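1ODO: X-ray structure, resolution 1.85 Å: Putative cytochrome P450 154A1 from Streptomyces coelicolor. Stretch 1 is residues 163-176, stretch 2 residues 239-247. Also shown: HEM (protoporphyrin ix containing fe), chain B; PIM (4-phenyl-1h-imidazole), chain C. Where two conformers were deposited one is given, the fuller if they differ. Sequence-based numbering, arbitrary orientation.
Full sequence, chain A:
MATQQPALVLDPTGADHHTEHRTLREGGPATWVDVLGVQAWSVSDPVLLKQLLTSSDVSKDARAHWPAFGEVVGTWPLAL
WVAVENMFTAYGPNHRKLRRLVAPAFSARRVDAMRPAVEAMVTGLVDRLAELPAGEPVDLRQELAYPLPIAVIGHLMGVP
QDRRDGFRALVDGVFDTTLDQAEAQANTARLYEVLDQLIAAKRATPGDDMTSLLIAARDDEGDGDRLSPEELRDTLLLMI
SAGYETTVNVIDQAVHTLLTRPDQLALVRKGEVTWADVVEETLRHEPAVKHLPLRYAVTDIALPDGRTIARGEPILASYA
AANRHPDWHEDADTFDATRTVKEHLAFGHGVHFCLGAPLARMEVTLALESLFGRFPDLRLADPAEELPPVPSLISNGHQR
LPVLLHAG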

# COMPACT_ATOMS: atom_id res chain seq x y z
N ARG A 163 -9.86 -0.62 -20.71
CA ARG A 163 -9.08 0.48 -20.15
C ARG A 163 -8.26 0.04 -18.93
O ARG A 163 -7.49 0.83 -18.38
CB ARG A 163 -9.99 1.63 -19.75
CG ARG A 163 -10.61 2.36 -20.94
CD ARG A 163 -11.55 3.47 -20.50
NE ARG A 163 -12.00 4.26 -21.64
CZ ARG A 163 -11.20 5.06 -22.35
NH1 ARG A 163 -9.92 5.18 -22.03
NH2 ARG A 163 -11.69 5.73 -23.39
N ARG A 164 -8.42 -1.21 -18.52
CA ARG A 164 -7.69 -1.72 -17.36
C ARG A 164 -6.18 -1.88 -17.49
O ARG A 164 -5.43 -1.54 -16.57
CB ARG A 164 -8.32 -3.04 -16.90
CG ARG A 164 -9.77 -2.86 -16.45
CD ARG A 164 -10.37 -4.12 -15.86
NE ARG A 164 -11.73 -3.87 -15.40
CZ ARG A 164 -12.48 -4.75 -14.74
NH1 ARG A 164 -12.01 -5.95 -14.44
NH2 ARG A 164 -13.71 -4.42 -14.38
N ASP A 165 -5.72 -2.38 -18.63
CA ASP A 165 -4.28 -2.56 -18.82
C ASP A 165 -3.51 -1.24 -18.82
O ASP A 165 -2.38 -1.17 -18.33
CB ASP A 165 -3.99 -3.31 -20.13
CG ASP A 165 -4.38 -4.77 -20.06
OD1 ASP A 165 -4.02 -5.44 -19.06
OD2 ASP A 165 -5.04 -5.26 -21.00
N GLY A 166 -4.13 -0.20 -19.36
CA GLY A 166 -3.50 1.11 -19.43
C GLY A 166 -2.97 1.72 -18.14
O GLY A 166 -2.04 2.53 -18.18
N PHE A 167 -3.54 1.35 -17.00
CA PHE A 167 -3.09 1.90 -15.73
C PHE A 167 -1.89 1.18 -15.11
O PHE A 167 -1.15 1.76 -14.34
CB PHE A 167 -4.23 1.89 -14.70
CG PHE A 167 -5.37 2.82 -15.04
CD1 PHE A 167 -6.52 2.33 -15.65
CD2 PHE A 167 -5.27 4.18 -14.78
CE1 PHE A 167 -7.57 3.19 -15.99
CE2 PHE A 167 -6.31 5.05 -15.12
CZ PHE A 167 -7.46 4.55 -15.73
N ARG A 168 -1.72 -0.09 -15.47
CA ARG A 168 -0.62 -0.90 -14.94
C ARG A 168 0.78 -0.30 -14.86
O ARG A 168 1.33 -0.16 -13.76
CB ARG A 168 -0.57 -2.23 -15.70
CG ARG A 168 -1.83 -3.06 -15.52
CD ARG A 168 -1.84 -4.26 -16.43
NE ARG A 168 -0.74 -5.18 -16.16
CZ ARG A 168 -0.47 -6.25 -16.89
NH1 ARG A 168 -1.23 -6.54 -17.94
NH2 ARG A 168 0.54 -7.05 -16.57
N ALA A 169 1.37 0.05 -16.00
CA ALA A 169 2.71 0.63 -16.00
C ALA A 169 2.78 1.99 -15.31
O ALA A 169 3.80 2.35 -14.72
CB ALA A 169 3.23 0.75 -17.43
N LEU A 170 1.69 2.74 -15.38
CA LEU A 170 1.62 4.06 -14.77
C LEU A 170 1.54 4.02 -13.25
O LEU A 170 2.17 4.83 -12.57
CB LEU A 170 0.44 4.83 -15.36
CG LEU A 170 0.52 4.96 -16.89
CD1 LEU A 170 -0.67 5.74 -17.41
CD2 LEU A 170 1.82 5.65 -17.28
N VAL A 171 0.76 3.09 -12.71
CA VAL A 171 0.64 3.00 -11.26
C VAL A 171 1.98 2.51 -10.73
O VAL A 171 2.42 2.89 -9.64
CB VAL A 171 -0.49 2.06 -10.84
CG1 VAL A 171 -0.47 1.85 -9.33
CG2 VAL A 171 -1.82 2.65 -11.26
N ASP A 172 2.65 1.66 -11.51
CA ASP A 172 3.95 1.13 -11.12
C ASP A 172 4.90 2.32 -10.99
O ASP A 172 5.70 2.41 -10.05
CB ASP A 172 4.48 0.17 -12.19
CG ASP A 172 5.89 -0.32 -11.89
OD1 ASP A 172 6.05 -1.14 -10.96
OD2 ASP A 172 6.84 0.12 -12.58
N GLY A 173 4.79 3.24 -11.95
CA GLY A 173 5.64 4.42 -11.93
C GLY A 173 5.46 5.27 -10.68
O GLY A 173 6.41 5.88 -10.20
N VAL A 174 4.24 5.32 -10.16
CA VAL A 174 3.96 6.11 -8.97
C VAL A 174 4.80 5.64 -7.78
O VAL A 174 5.19 6.44 -6.93
CB VAL A 174 2.46 6.06 -8.60
CG1 VAL A 174 2.22 6.73 -7.25
CG2 VAL A 174 1.64 6.76 -9.68
N PHE A 175 5.07 4.34 -7.73
CA PHE A 175 5.87 3.77 -6.64
C PHE A 175 7.35 3.60 -6.98
O PHE A 175 8.14 3.19 -6.14
CB PHE A 175 5.29 2.43 -6.19
CG PHE A 175 3.99 2.55 -5.45
CD1 PHE A 175 2.80 2.76 -6.14
CD2 PHE A 175 3.96 2.48 -4.06
CE1 PHE A 175 1.59 2.90 -5.45
CE2 PHE A 175 2.76 2.62 -3.37
CZ PHE A 175 1.57 2.83 -4.06
N ASP A 176 7.72 3.92 -8.22
CA ASP A 176 9.11 3.79 -8.65
C ASP A 176 9.92 4.99 -8.14
O ASP A 176 9.98 6.03 -8.80
CB ASP A 176 9.19 3.74 -10.17
CG ASP A 176 10.57 3.40 -10.67
OD1 ASP A 176 11.54 3.58 -9.90
OD2 ASP A 176 10.69 2.95 -11.83
N MET A 239 -7.71 6.02 -5.66
CA MET A 239 -8.42 4.75 -5.63
C MET A 239 -7.90 3.73 -6.64
O MET A 239 -7.76 2.55 -6.32
CB MET A 239 -9.91 4.97 -5.84
CG MET A 239 -10.52 5.96 -4.84
SD MET A 239 -10.15 5.56 -3.12
CE MET A 239 -10.91 3.96 -3.02
N ILE A 240 -7.61 4.18 -7.86
CA ILE A 240 -7.11 3.27 -8.88
C ILE A 240 -5.69 2.81 -8.53
O ILE A 240 -5.38 1.62 -8.64
CB ILE A 240 -7.11 3.94 -10.27
CG1 ILE A 240 -8.56 4.12 -10.73
CG2 ILE A 240 -6.32 3.09 -11.27
CD1 ILE A 240 -8.71 4.89 -12.02
N SER A 241 -4.84 3.73 -8.09
CA SER A 241 -3.47 3.37 -7.74
C SER A 241 -3.45 2.40 -6.56
O SER A 241 -2.68 1.44 -6.54
CB SER A 241 -2.67 4.62 -7.37
OG SER A 241 -2.53 5.48 -8.49
N ALA A 242 -4.30 2.65 -5.57
CA ALA A 242 -4.37 1.79 -4.40
C ALA A 242 -4.81 0.38 -4.76
O ALA A 242 -4.36 -0.59 -4.16
CB ALA A 242 -5.32 2.39 -3.37
N GLY A 243 -5.70 0.26 -5.74
CA GLY A 243 -6.17 -1.05 -6.14
C GLY A 243 -5.23 -1.80 -7.07
O GLY A 243 -5.25 -3.03 -7.10
N TYR A 244 -4.41 -1.08 -7.82
CA TYR A 244 -3.48 -1.70 -8.75
C TYR A 244 -2.10 -2.10 -8.23
O TYR A 244 -1.42 -2.94 -8.83
CB TYR A 244 -3.24 -0.78 -9.95
CG TYR A 244 -4.21 -0.94 -11.09
CD1 TYR A 244 -5.55 -0.59 -10.96
CD2 TYR A 244 -3.77 -1.41 -12.33
CE1 TYR A 244 -6.43 -0.70 -12.03
CE2 TYR A 244 -4.64 -1.52 -13.40
CZ TYR A 244 -5.96 -1.16 -13.25
OH TYR A 244 -6.81 -1.26 -14.33
N GLU A 245 -1.74 -1.51 -7.09
CA GLU A 245 -0.47 -1.76 -6.43
C GLU A 245 -0.77 -2.03 -4.96
O GLU A 245 -1.93 -2.04 -4.55
CB GLU A 245 0.44 -0.54 -6.55
CG GLU A 245 1.41 -0.61 -7.71
CD GLU A 245 2.36 -1.78 -7.58
OE1 GLU A 245 3.11 -1.82 -6.59
OE2 GLU A 245 2.35 -2.65 -8.47
N THR A 246 0.28 -2.27 -4.19
CA THR A 246 0.15 -2.54 -2.76
C THR A 246 -0.45 -3.90 -2.39
O THR A 246 0.26 -4.73 -1.81
CB THR A 246 -0.63 -1.42 -2.06
OG1 THR A 246 -0.46 -0.20 -2.79
CG2 THR A 246 -0.10 -1.21 -0.66
N THR A 247 -1.72 -4.16 -2.67
CA THR A 247 -2.24 -5.48 -2.30
C THR A 247 -1.40 -6.59 -2.93
O THR A 247 -1.21 -7.65 -2.33
CB THR A 247 -3.73 -5.66 -2.68
OG1 THR A 247 -4.53 -4.67 -2.02
CG2 THR A 247 -4.22 -7.04 -2.25
CHA HEM B . -4.29 4.93 2.84
CHB HEM B . -7.31 2.76 -0.22
CHC HEM B . -4.77 -1.32 0.16
CHD HEM B . -1.76 0.86 3.19
C1A HEM B . -5.35 4.72 1.99
C2A HEM B . -6.36 5.70 1.61
C3A HEM B . -7.20 5.10 0.76
C4A HEM B . -6.75 3.73 0.58
CMA HEM B . -8.43 5.71 0.06
CAA HEM B . -6.41 7.15 2.13
CBA HEM B . -7.11 7.22 3.50
CGA HEM B . -7.20 8.61 4.12
O1A HEM B . -6.20 9.38 3.92
O2A HEM B . -8.20 8.90 4.78
C1B HEM B . -6.89 1.47 -0.39
C2B HEM B . -7.54 0.51 -1.27
C3B HEM B . -6.82 -0.65 -1.17
C4B HEM B . -5.74 -0.41 -0.24
CMB HEM B . -8.79 0.80 -2.12
CAB HEM B . -7.06 -2.00 -1.87
CBB HEM B . -8.37 -2.70 -1.48
C1C HEM B . -3.72 -1.08 1.03
C2C HEM B . -2.71 -2.08 1.41
C3C HEM B . -1.86 -1.47 2.26
C4C HEM B . -2.33 -0.11 2.42
CMC HEM B . -2.71 -3.55 0.87
CAC HEM B . -0.59 -1.99 2.98
CBC HEM B . -0.70 -3.35 3.68
C1D HEM B . -2.16 2.15 3.37
C2D HEM B . -1.50 3.14 4.18
C3D HEM B . -2.21 4.29 4.08
C4D HEM B . -3.32 4.02 3.20
CMD HEM B . -0.21 2.89 4.99
CAD HEM B . -1.86 5.63 4.75
CBD HEM B . -2.02 5.75 6.27
CGD HEM B . -1.54 7.13 6.66
O1D HEM B . -0.48 7.24 7.28
O2D HEM B . -2.25 8.09 6.27
NA HEM B . -5.62 3.53 1.35
NB HEM B . -5.79 0.89 0.22
NC HEM B . -3.47 0.11 1.67
ND HEM B . -3.29 2.71 2.76
FE HEM B . -4.54 1.81 1.52
N1 PIM C . -1.96 2.60 -1.95
C2 PIM C . -2.60 1.76 -1.05
N3 PIM C . -3.24 2.46 -0.25
C4 PIM C . -3.09 3.74 -0.54
C5 PIM C . -2.30 3.86 -1.60
C6 PIM C . -1.81 5.07 -2.34
C7 PIM C . -1.50 4.94 -3.73
C8 PIM C . -1.03 6.11 -4.45
C9 PIM C . -0.90 7.33 -3.75
C10 PIM C . -1.21 7.45 -2.37
C11 PIM C . -1.67 6.28 -1.69

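V171 sits at the apolar centre of the contact. Its CA is the one nearest the other stretch, 5.4 Å from the CA of S241. Its CG1 lies 3.9 Å from CB of Y244, 3.5 Å from CG of E245 and 3.6 Å from the backbone O of S241. The valine methyl fills the space beside the last turn of the second helix, where E245 is the first residue to leave helical geometry.

The two helices cross almost at right angles, at 89°, and their axes approach to 9.5 Å. A perpendicular crossing limits the region of close contact, which centres on V171, Y244 and E245. The two stretches bury 523 Å² between them, and Y244 has the largest share.

F167 lies one turn before V171, and its CB also points toward the second stretch. CG2 of I240 sits over one face of the F167 ring, 3.8 Å from CD2 of F167. This is a CH-pi contact. F167 in turn places its CB over a face of the Y244 ring, 3.7 Å from CE2 of Y244. The two rings form an offset edge-to-face pair, with the edge of F167 toward the face of Y244 and the planes at 62°.

F175 extends the contact toward the ligand. Its CE1 is 3.8 Å from CB of E245, and its CZ is 3.9 Å from OG1 of T246. The same CZ of F175 is 3.7 Å from C7 of the phenylimidazole, PIM. N3 of PIM binds FE of HEM at 2.3 Å. T246 also approaches the ligand, with OG1 3.3 Å from PIM N1. The carboxylate of E245 is not left unpaired: OE2 is hydrogen-bonded elsewhere in the structure.

The polar edge lies at the far end of the Y244 ring. OH of Y244 donates a hydrogen bond to the backbone O of R164, at 2.6 Å. It is the only hydrogen bond between the stretches. The first helix is kinked here. N of R168 bonds to O of D165, at 3.1 Å, and O of R164 keeps only a weak bond from N of F167, at 3.5 Å. The carbonyl can therefore accept the tyrosine hydroxyl.

R168 borders the same ring. Its CG lies near the ring plane, 3.8 Å from CE2 of Y244, so its aliphatic part packs against the edge. Its charged end turns back within its own helix, where NH1 makes a salt bridge with OD1 of D165 at 3.2 Å.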